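Local atomic coordinates of bumblebee peptidoglycan recognition protein SA (Bombus, PDB entry 5XZ4), a protein that probably recognises bacterial peptidoglycan in insect innate immunity, with a preference for Dap-type over Lys-type peptidoglycan. Residues S48-Q53 against G77-V82. Numbering follows the deposited sequence.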
loop_
_atom_site.group_PDB
_atom_site.type_symbol
_atom_site.label_atom_id
_atom_site.label_comp_id
_atom_site.label_asym_id
_atom_site.label_seq_id
_atom_site.Cartn_x
_atom_site.Cartn_y
_atom_site.Cartn_z
ATOM N N SER A 48 13.969 -1.582 -11.867
ATOM C CA SER A 48 13.407 -1.276 -13.183
ATOM C C SER A 48 12.025 -1.941 -13.427
ATOM O O SER A 48 11.087 -1.295 -13.921
ATOM C CB SER A 48 14.416 -1.628 -14.272
ATOM O OG SER A 48 13.940 -1.160 -15.506
ATOM N N GLU A 49 11.890 -3.202 -13.018
ATOM C CA GLU A 49 10.628 -3.941 -13.161
ATOM C C GLU A 49 9.532 -3.326 -12.280
ATOM O O GLU A 49 8.375 -3.214 -12.697
ATOM C CB GLU A 49 10.804 -5.398 -12.758
ATOM C CG GLU A 49 10.590 -6.427 -13.850
ATOM C CD GLU A 49 11.235 -7.751 -13.471
ATOM O OE1 GLU A 49 10.830 -8.325 -12.452
ATOM O OE2 GLU A 49 12.152 -8.219 -14.187
ATOM N N CYS A 50 9.877 -2.995 -11.035
ATOM C CA CYS A 50 8.876 -2.457 -10.115
ATOM C C CYS A 50 8.442 -1.044 -10.491
ATOM O O CYS A 50 7.254 -0.709 -10.390
ATOM C CB CYS A 50 9.411 -2.533 -8.706
ATOM S SG CYS A 50 9.607 -4.240 -8.087
ATOM N N ILE A 51 9.371 -0.233 -11.013
ATOM C CA ILE A 51 9.011 1.072 -11.556
ATOM C C ILE A 51 7.970 0.901 -12.673
ATOM O O ILE A 51 6.985 1.636 -12.721
ATOM C CB ILE A 51 10.273 1.852 -12.073
ATOM C CG1 ILE A 51 11.096 2.348 -10.861
ATOM C CG2 ILE A 51 9.893 2.988 -13.048
ATOM C CD1 ILE A 51 12.472 2.891 -11.222
ATOM N N ALA A 52 8.223 -0.055 -13.576
ATOM C CA ALA A 52 7.286 -0.294 -14.682
ATOM C C ALA A 52 5.910 -0.713 -14.181
ATOM O O ALA A 52 4.877 -0.268 -14.710
ATOM C CB ALA A 52 7.838 -1.334 -15.646
ATOM N N GLN A 53 5.877 -1.580 -13.163
ATOM C CA GLN A 53 4.580 -1.975 -12.625
ATOM C C GLN A 53 3.838 -0.804 -12.024
ATOM O O GLN A 53 2.636 -0.646 -12.244
ATOM C CB GLN A 53 4.694 -3.103 -11.596
ATOM C CG GLN A 53 4.763 -4.500 -12.159
ATOM C CD GLN A 53 3.432 -4.964 -12.747
ATOM O OE1 GLN A 53 2.423 -4.253 -12.728
ATOM N NE2 GLN A 53 3.426 -6.158 -13.224
ATOM N N GLY A 77 7.441 -3.435 -3.672
ATOM C CA GLY A 77 7.992 -4.253 -4.751
ATOM C C GLY A 77 8.685 -5.514 -4.285
ATOM O O GLY A 77 9.196 -5.581 -3.151
ATOM N N GLY A 78 8.778 -6.515 -5.160
ATOM C CA GLY A 78 9.566 -7.718 -4.876
ATOM C C GLY A 78 11.075 -7.463 -4.862
ATOM O O GLY A 78 11.859 -8.355 -4.477
ATOM N N ASP A 79 11.477 -6.256 -5.276
ATOM C CA ASP A 79 12.847 -5.757 -5.054
ATOM C C ASP A 79 13.108 -5.351 -3.586
ATOM O O ASP A 79 14.250 -5.014 -3.238
ATOM C CB ASP A 79 13.145 -4.575 -6.006
ATOM C CG ASP A 79 12.245 -3.360 -5.769
ATOM O OD1 ASP A 79 11.271 -3.427 -4.978
ATOM O OD2 ASP A 79 12.511 -2.300 -6.384
ATOM N N GLY A 80 12.069 -5.355 -2.742
ATOM C CA GLY A 80 12.224 -4.977 -1.345
ATOM C C GLY A 80 12.082 -3.483 -1.105
ATOM O O GLY A 80 12.369 -3.029 0.006
ATOM N N ASN A 81 11.692 -2.712 -2.125
ATOM C CA ASN A 81 11.560 -1.259 -2.032
ATOM C C ASN A 81 10.126 -0.809 -1.832
ATOM O O ASN A 81 9.169 -1.503 -2.223
ATOM C CB ASN A 81 12.163 -0.586 -3.266
ATOM C CG ASN A 81 13.671 -0.654 -3.276
ATOM O OD1 ASN A 81 14.326 -0.358 -2.265
ATOM N ND2 ASN A 81 14.225 -1.077 -4.395
ATOM N N VAL A 82 10.000 0.359 -1.207
ATOM C CA VAL A 82 8.717 1.035 -1.024
ATOM C C VAL A 82 8.603 2.143 -2.075
ATOM O O VAL A 82 9.507 2.975 -2.201
ATOM C CB VAL A 82 8.612 1.646 0.405
ATOM C CG1 VAL A 82 7.280 2.380 0.587
ATOM C CG2 VAL A 82 8.771 0.573 1.478
#
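Cys50, on the first turns of helix 47-64, meets the hairpin turn between strands 74-76 and 82-84. It is the one residue of 48-53 that touches 77-82. Cys50 SG lies 3.7 Å from Gly77 CA and also touches Gly78 N. Cys50 SG sits over one face of the Asp79 carboxylate, 3.6 Å from Asp79 OD1. No hydrogen bond crosses the contact; it is van der Waals packing. The packing is close at Gly77, where a side chain would run into the sulfur. A chi1 of -67° sets Cys50 SG beside its backbone N and anti to the carbonyl carbon, facing the turn. SG is also bonded to Cys44, so the disulfide of this amidase-like PGRP domain lies against the hairpin turn. The loop is a type I turn from Gly77 to Gly80. Asp79 OD1 closes an Asx turn by accepting Asn81 N at 3.0 Å. Asp79 OD2 takes Asn81 ND2 at 2.9 Å and bonds Tyr83 OH. Both Asn81 nitrogens lie over the carboxylate face opposite the sulfur. With an alanine here, the Asn81 backbone N, its ND2 and the Tyr83 hydroxyl would probably all lose their carboxylate partner, and the sulfur the flat group it packs on. Beyond Cys50 the contact is loose. The helix face with Ser48 and Ala52 is exposed, whereas Cys50, Gly77 and Gly78 are buried. Asn81 is partly exposed and does not reach the helix.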